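Local coordinates for large adhesion protein (Lap) involved in biofilm formation (Marinobacter hydrocarbonoclasticus, PDB 6XI3) that probably forms part of the calcium-rigidified extender region of a bacterial RTX adhesin, a chain of tandem Ig-like beta-sandwich domains that projects the adhesive end toward its target, at residues Val71-Thr76 / Tyr83-Val88; Asp254-Val257 / Asn263-Thr266; Glu295-Ala298 / Asn304-Ser307. All coordinates share one frame; numbering follows the deposited sequence.

Contact 1: residues Val71-Thr76 / Tyr83-Val88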
loop_
_atom_site.group_PDB
_atom_site.type_symbol
_atom_site.label_atom_id
_atom_site.label_comp_id
_atom_site.label_asym_id
_atom_site.label_seq_id
_atom_site.Cartn_x
_atom_site.Cartn_y
_atom_site.Cartn_z
ATOM N N VAL A 71 -29.646 41.956 22.848
ATOM C CA VAL A 71 -30.834 42.675 22.356
ATOM C C VAL A 71 -31.363 43.506 23.530
ATOM O O VAL A 71 -31.580 42.928 24.615
ATOM C CB VAL A 71 -31.891 41.709 21.779
ATOM C CG1 VAL A 71 -33.264 42.362 21.750
ATOM C CG2 VAL A 71 -31.492 41.229 20.387
ATOM N N ASN A 72 -31.648 44.777 23.276
ATOM C CA ASN A 72 -32.289 45.693 24.254
ATOM C C ASN A 72 -33.755 45.885 23.875
ATOM O O ASN A 72 -34.011 46.169 22.700
ATOM C CB ASN A 72 -31.586 47.045 24.297
ATOM C CG ASN A 72 -30.250 46.916 24.989
ATOM O OD1 ASN A 72 -30.194 46.674 26.193
ATOM N ND2 ASN A 72 -29.192 46.946 24.198
ATOM N N ALA A 73 -34.650 45.748 24.853
ATOM C CA ALA A 73 -36.099 45.969 24.682
ATOM C C ALA A 73 -36.672 46.695 25.902
ATOM O O ALA A 73 -35.975 46.846 26.928
ATOM C CB ALA A 73 -36.810 44.665 24.423
ATOM N N ILE A 74 -37.889 47.186 25.748
ATOM C CA ILE A 74 -38.601 47.934 26.820
ATOM C C ILE A 74 -40.081 47.618 26.690
ATOM O O ILE A 74 -40.617 47.554 25.537
ATOM C CB ILE A 74 -38.280 49.440 26.735
ATOM C CG1 ILE A 74 -38.679 50.209 27.993
ATOM C CG2 ILE A 74 -38.895 50.052 25.499
ATOM C CD1 ILE A 74 -37.963 51.539 28.113
ATOM N N ALA A 75 -40.738 47.467 27.826
ATOM C CA ALA A 75 -42.189 47.213 27.884
ATOM C C ALA A 75 -42.840 48.145 28.889
ATOM O O ALA A 75 -42.135 48.549 29.829
ATOM C CB ALA A 75 -42.438 45.791 28.293
ATOM N N THR A 76 -44.149 48.383 28.755
ATOM C CA THR A 76 -44.894 49.213 29.738
ATOM C C THR A 76 -45.715 48.322 30.693
ATOM O O THR A 76 -46.427 47.399 30.269
ATOM C CB THR A 76 -45.705 50.306 29.052
ATOM O OG1 THR A 76 -44.826 51.263 28.448
ATOM C CG2 THR A 76 -46.625 51.001 30.037
ATOM N N TYR A 83 -46.847 42.903 32.077
ATOM C CA TYR A 83 -46.205 43.471 30.877
ATOM C C TYR A 83 -45.942 42.306 29.936
ATOM O O TYR A 83 -45.889 41.183 30.411
ATOM C CB TYR A 83 -44.930 44.248 31.227
ATOM C CG TYR A 83 -43.793 43.436 31.777
ATOM C CD1 TYR A 83 -43.733 43.111 33.107
ATOM C CD2 TYR A 83 -42.748 43.053 30.963
ATOM C CE1 TYR A 83 -42.682 42.387 33.612
ATOM C CE2 TYR A 83 -41.700 42.302 31.446
ATOM C CZ TYR A 83 -41.674 41.958 32.770
ATOM O OH TYR A 83 -40.643 41.236 33.284
ATOM N N SER A 84 -45.852 42.579 28.648
ATOM C CA SER A 84 -45.415 41.551 27.674
ATOM C C SER A 84 -44.855 42.191 26.409
ATOM O O SER A 84 -45.078 43.357 26.171
ATOM C CB SER A 84 -46.555 40.633 27.340
ATOM O OG SER A 84 -47.478 41.391 26.603
ATOM N N LEU A 85 -44.043 41.432 25.684
ATOM C CA LEU A 85 -43.525 41.798 24.346
ATOM C C LEU A 85 -43.683 40.543 23.470
ATOM O O LEU A 85 -43.399 39.462 23.975
ATOM C CB LEU A 85 -42.062 42.242 24.432
ATOM C CG LEU A 85 -41.795 43.579 25.130
ATOM C CD1 LEU A 85 -40.316 43.945 25.097
ATOM C CD2 LEU A 85 -42.602 44.708 24.499
ATOM N N THR A 86 -44.182 40.701 22.249
ATOM C CA THR A 86 -44.404 39.611 21.250
ATOM C C THR A 86 -43.536 39.901 20.027
ATOM O O THR A 86 -43.478 41.065 19.631
ATOM C CB THR A 86 -45.893 39.543 20.864
ATOM O OG1 THR A 86 -46.639 39.230 22.041
ATOM C CG2 THR A 86 -46.193 38.505 19.794
ATOM N N GLY A 87 -42.937 38.887 19.407
ATOM C CA GLY A 87 -42.206 39.086 18.139
ATOM C C GLY A 87 -40.944 39.882 18.325
ATOM O O GLY A 87 -40.555 40.590 17.380
ATOM N N VAL A 88 -40.303 39.800 19.505
ATOM C CA VAL A 88 -39.008 40.502 19.718
ATOM C C VAL A 88 -37.985 39.888 18.751
ATOM O O VAL A 88 -37.842 38.673 18.741
ATOM C CB VAL A 88 -38.526 40.403 21.174
ATOM C CG1 VAL A 88 -37.139 41.003 21.330
ATOM C CG2 VAL A 88 -39.530 41.057 22.122
HETATM O O HOH W 1 -46.283 45.570 28.360
#
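Strands 71-76 and 83-86 face each other from two different sheets, A75 and A73 looking toward Y83 and L85, with axes 6.2 Å apart at closest, N-to-C directions at 133° and no direct hydrogen bond between them. L85 reaches across to A73, I74 and A75. Its CG lies beside its backbone N, anti to the carbonyl carbon (chi1 -70°), which sends the two methyls to the other strand: L85 CD1 sits 3.6 Å from A73 CB, while L85 CD2 lies 3.6 Å from I74 O. The branch point, L85 CG, meets A75 CB at 3.9 Å. Alanines suit 73 and 75, because a single methyl lets the long leucine and the tyrosine come in close to the opposing backbone. A75 CB also touches the Y83 ring obliquely, 3.8 Å from Y83 CD2; the ring leads away from strand 71-76, and its OH hydrogen-bonds to T31 O. At the other end the V71 and V88 side chains lie antiparallel alongside each other, CG1 to CG1 4.1 Å. At the T76-Y83 end a water joins the backbones, donating to T76 O at 2.6 Å and accepting from S84 N at 3.0 Å. G87 and V88 form a G1 beta bulge against strand 43-51, the glycine taking the positive phi. Two sheets packed face to face with no backbone bond between them are the arrangement of an Ig-like beta-sandwich, here between outermost strands 70-76 and 82-89.

Contact 2: residues Asp254-Val257 / Asn263-Thr266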
loop_
_atom_site.group_PDB
_atom_site.type_symbol
_atom_site.label_atom_id
_atom_site.label_comp_id
_atom_site.label_asym_id
_atom_site.label_seq_id
_atom_site.Cartn_x
_atom_site.Cartn_y
_atom_site.Cartn_z
ATOM N N ASP A 254 5.620 -13.503 -5.238
ATOM C CA ASP A 254 5.535 -14.681 -6.125
ATOM C C ASP A 254 6.870 -14.794 -6.828
ATOM O O ASP A 254 7.329 -13.758 -7.371
ATOM C CB ASP A 254 4.410 -14.530 -7.135
ATOM C CG ASP A 254 3.054 -14.504 -6.454
ATOM O OD1 ASP A 254 2.893 -15.187 -5.392
ATOM O OD2 ASP A 254 2.188 -13.806 -6.991
ATOM N N LEU A 255 7.469 -15.982 -6.769
ATOM C CA LEU A 255 8.794 -16.223 -7.348
ATOM C C LEU A 255 8.655 -17.309 -8.394
ATOM O O LEU A 255 7.765 -18.156 -8.256
ATOM C CB LEU A 255 9.796 -16.619 -6.269
ATOM C CG LEU A 255 10.053 -15.549 -5.210
ATOM C CD1 LEU A 255 9.372 -15.920 -3.923
ATOM C CD2 LEU A 255 11.527 -15.363 -4.979
ATOM N N THR A 256 9.499 -17.250 -9.413
ATOM C CA THR A 256 9.603 -18.352 -10.395
ATOM C C THR A 256 11.084 -18.618 -10.557
ATOM O O THR A 256 11.866 -17.643 -10.406
ATOM C CB THR A 256 8.934 -18.054 -11.746
ATOM O OG1 THR A 256 9.649 -16.954 -12.307
ATOM C CG2 THR A 256 7.460 -17.768 -11.626
ATOM N N VAL A 257 11.420 -19.905 -10.672
ATOM C CA VAL A 257 12.793 -20.373 -10.985
ATOM C C VAL A 257 12.699 -21.131 -12.304
ATOM O O VAL A 257 11.961 -22.133 -12.360
ATOM C CB VAL A 257 13.393 -21.267 -9.885
ATOM C CG1 VAL A 257 14.858 -21.535 -10.160
ATOM C CG2 VAL A 257 13.215 -20.691 -8.496
ATOM N N ASN A 263 11.837 -25.318 -17.926
ATOM C CA ASN A 263 11.015 -25.843 -16.796
ATOM C C ASN A 263 10.941 -24.741 -15.735
ATOM O O ASN A 263 11.931 -23.971 -15.598
ATOM C CB ASN A 263 11.572 -27.142 -16.206
ATOM C CG ASN A 263 11.752 -28.220 -17.260
ATOM O OD1 ASN A 263 10.794 -28.577 -17.942
ATOM N ND2 ASN A 263 12.963 -28.733 -17.409
ATOM N N VAL A 264 9.812 -24.647 -15.038
ATOM C CA VAL A 264 9.543 -23.537 -14.083
ATOM C C VAL A 264 9.127 -24.161 -12.751
ATOM O O VAL A 264 8.252 -25.008 -12.770
ATOM C CB VAL A 264 8.439 -22.590 -14.594
ATOM C CG1 VAL A 264 8.200 -21.451 -13.612
ATOM C CG2 VAL A 264 8.748 -22.039 -15.980
ATOM N N VAL A 265 9.720 -23.708 -11.653
ATOM C CA VAL A 265 9.250 -23.986 -10.269
ATOM C C VAL A 265 8.715 -22.665 -9.706
ATOM O O VAL A 265 9.398 -21.633 -9.901
ATOM C CB VAL A 265 10.405 -24.549 -9.423
ATOM C CG1 VAL A 265 10.202 -24.350 -7.934
ATOM C CG2 VAL A 265 10.672 -26.007 -9.747
ATOM N N THR A 266 7.541 -22.697 -9.058
ATOM C CA THR A 266 6.944 -21.525 -8.379
ATOM C C THR A 266 7.201 -21.661 -6.878
ATOM O O THR A 266 7.198 -22.809 -6.360
ATOM C CB THR A 266 5.450 -21.386 -8.687
ATOM O OG1 THR A 266 4.766 -22.479 -8.073
ATOM C CG2 THR A 266 5.175 -21.343 -10.173
#
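V257 and V265 grip each other through both backbone groups: V257 N donates to V265 O, and V265 N to V257 O, each bond 2.8 Å long. Both are nearly straight, with N-H...O angles of 166° and 167°, as expected of a hydrogen-bonded antiparallel pair. Their side chains lie on the same face of the sheet, CB to CB 4.5 Å, and valine suits the place because its branched carbon favours an extended backbone while giving an apolar surface. The neighbouring pair, T256 and T266, is non-hydrogen-bonded, so the CA atoms come closer, and T256 CA approaches V265 O at 3.3 Å in a CA-H...O contact. V264 CA makes the same kind of contact with V257 O. The segments form part of a beta hairpin, strands 252-258 and 264-270, at one margin of a four-stranded antiparallel sheet in an Ig-like domain. On the face bearing the threonines, V264 swings its CG1 anti to its own backbone N (chi1 -179°), and this methyl rests 3.9 Å from T256 CB. The face bearing V257 and V265 turns to the loop residue L287, which touches both valines; V257 also packs on L292 and V294. Farther out, D259 OD1 accepts a hydrogen bond from N263 N just before the returning strand, while strand 290-299 is bonded along the other edge, probably D254 N to T297 O and T256 N to E295 O.

Contact 3: residues Glu295-Ala298 / Asn304-Ser307. With EDT ({[-(bis-carboxymethyl-amino)-ethyl]-carboxymethyl-amino}-acetic acid), chain I.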
loop_
_atom_site.group_PDB
_atom_site.type_symbol
_atom_site.label_atom_id
_atom_site.label_comp_id
_atom_site.label_asym_id
_atom_site.label_seq_id
_atom_site.Cartn_x
_atom_site.Cartn_y
_atom_site.Cartn_z
ATOM N N GLU A 295 12.835 -14.966 -10.892
ATOM C CA GLU A 295 12.061 -13.718 -10.914
ATOM C C GLU A 295 11.179 -13.657 -9.673
ATOM O O GLU A 295 10.679 -14.721 -9.250
ATOM C CB GLU A 295 11.204 -13.641 -12.166
ATOM C CG GLU A 295 10.267 -12.438 -12.102
ATOM C CD GLU A 295 10.212 -11.644 -13.380
ATOM O OE1 GLU A 295 9.529 -12.121 -14.304
ATOM O OE2 GLU A 295 10.884 -10.580 -13.451
ATOM N N ALA A 296 11.039 -12.452 -9.113
ATOM C CA ALA A 296 10.204 -12.148 -7.932
ATOM C C ALA A 296 9.312 -10.951 -8.282
ATOM O O ALA A 296 9.825 -10.014 -8.894
ATOM C CB ALA A 296 11.083 -11.854 -6.744
ATOM N N THR A 297 8.049 -10.995 -7.880
ATOM C CA THR A 297 7.046 -9.946 -8.126
ATOM C C THR A 297 6.191 -9.779 -6.869
ATOM O O THR A 297 5.803 -10.796 -6.237
ATOM C CB THR A 297 6.157 -10.314 -9.321
ATOM O OG1 THR A 297 6.990 -10.552 -10.453
ATOM C CG2 THR A 297 5.147 -9.248 -9.667
ATOM N N ALA A 298 5.926 -8.541 -6.510
ATOM C CA ALA A 298 4.991 -8.165 -5.437
ATOM C C ALA A 298 4.165 -6.995 -5.946
ATOM O O ALA A 298 4.396 -6.554 -7.092
ATOM C CB ALA A 298 5.763 -7.806 -4.194
ATOM N N ASN A 304 1.009 -1.084 -7.974
ATOM C CA ASN A 304 1.961 -1.420 -9.064
ATOM C C ASN A 304 2.641 -2.763 -8.777
ATOM O O ASN A 304 3.080 -2.983 -7.641
ATOM C CB ASN A 304 3.039 -0.358 -9.240
ATOM C CG ASN A 304 2.451 1.019 -9.465
ATOM O OD1 ASN A 304 1.773 1.232 -10.463
ATOM N ND2 ASN A 304 2.694 1.938 -8.538
ATOM N N ALA A 305 2.798 -3.599 -9.799
ATOM C CA ALA A 305 3.696 -4.776 -9.734
ATOM C C ALA A 305 5.134 -4.274 -9.714
ATOM O O ALA A 305 5.485 -3.457 -10.551
ATOM C CB ALA A 305 3.444 -5.717 -10.891
ATOM N N VAL A 306 5.928 -4.713 -8.750
ATOM C CA VAL A 306 7.385 -4.432 -8.704
ATOM C C VAL A 306 8.099 -5.777 -8.781
ATOM O O VAL A 306 7.646 -6.735 -8.118
ATOM C CB VAL A 306 7.770 -3.660 -7.448
ATOM C CG1 VAL A 306 7.290 -2.221 -7.571
ATOM C CG2 VAL A 306 7.227 -4.337 -6.196
ATOM N N SER A 307 9.164 -5.816 -9.570
ATOM C CA SER A 307 9.811 -7.059 -10.039
ATOM C C SER A 307 11.322 -6.909 -10.007
ATOM O O SER A 307 11.829 -5.768 -10.151
ATOM C CB SER A 307 9.337 -7.388 -11.415
ATOM O OG SER A 307 8.115 -8.047 -11.306
HETATM O O20 EDT I . 16.625 -4.151 -9.083
HETATM C C5 EDT I . 15.956 -3.122 -8.849
HETATM O O19 EDT I . 16.254 -2.334 -7.866
HETATM C C4 EDT I . 14.839 -2.784 -9.836
HETATM N N3 EDT I . 14.982 -3.368 -11.210
HETATM C C2 EDT I . 16.321 -3.164 -11.854
HETATM C C1 EDT I . 16.810 -1.721 -11.872
HETATM O O18 EDT I . 17.947 -1.445 -11.365
HETATM O O17 EDT I . 16.099 -0.854 -12.430
HETATM C C6 EDT I . 13.978 -2.798 -12.127
HETATM C C7 EDT I . 12.694 -3.512 -11.915
HETATM N N8 EDT I . 11.958 -3.573 -13.185
HETATM C C9 EDT I . 11.396 -4.923 -13.384
HETATM C C10 EDT I . 10.883 -5.191 -14.782
HETATM O O16 EDT I . 11.079 -6.330 -15.252
HETATM O O15 EDT I . 10.252 -4.304 -15.405
HETATM C C11 EDT I . 10.895 -2.543 -13.213
HETATM C C12 EDT I . 9.596 -2.978 -12.548
HETATM O O13 EDT I . 9.629 -3.500 -11.416
HETATM O O14 EDT I . 8.496 -2.784 -13.122
#
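T297 and S307 are joined by their hydroxyls, OG1 to OG at 2.9 Å, and either could be the donor. Each oxygen lies beside its own backbone N, anti to the carbonyl carbon (chi1 -56° for T297, -83° for S307), and this brings the two together on one face of the sheet. Small hydroxylated residues suit this non-hydrogen-bonded antiparallel pair, where the backbones offer no N-H...O bond and the CA atoms stand only 4.4 Å apart.

Backbone hydrogen bonds hold the next pair. A298 N donates to V306 O at 3.0 Å, nearly along the C=O axis, and V306 N returns a bond to A298 O at 2.9 Å, its donor tilted 33° from the carbonyl plane. CA-H...O contacts fill the intervals, the shortest from S307 CA to A296 O.

Apolar contact is slighter: V306 CG2 lies 4.3 Å from A298 CB, and A305 CB 4.1 Å from T297 CG2. On the threonine and serine face, the bent side chain of E295 brings OE2 to 4.1 Å from S307 CB.

The bound EDTA meets the outer edge of segment 304-307, its carboxylate oxygen O13 accepting a hydrogen bond from S307 N at 3.0 Å. D223, L224, T225, V306 and D308 complete its pocket with S307.

The two segments belong to the hairpin of strands 290-299 and 305-314. Strand 252-258 flanks 290-299 in the same sheet, while L224 of strand 223-232 packs against A296, A298 and V306, whose alanine methyls and valine branches offer it small apolar surfaces.

In the fold
Contact 1 comes first along the chain and lies near the N-terminal end of the elongated molecule, its centre 89 Å from that of contact 2 and 78 Å from that of contact 3. Contacts 2 and 3 follow in series and are neighbours, with centres 13 Å apart, in one four-stranded antiparallel sheet ordered 264-270, 252-258, 290-299, 305-314. Their two hairpins adjoin through strands 252-258 and 290-299, where L255 CD2 also packs on A296 CB. Whereas contact 1 packs two sheets face to face, the later two build a single sheet by hairpins. Calcium sites recurring along the chain are consistent with a rigid, extended adhesin.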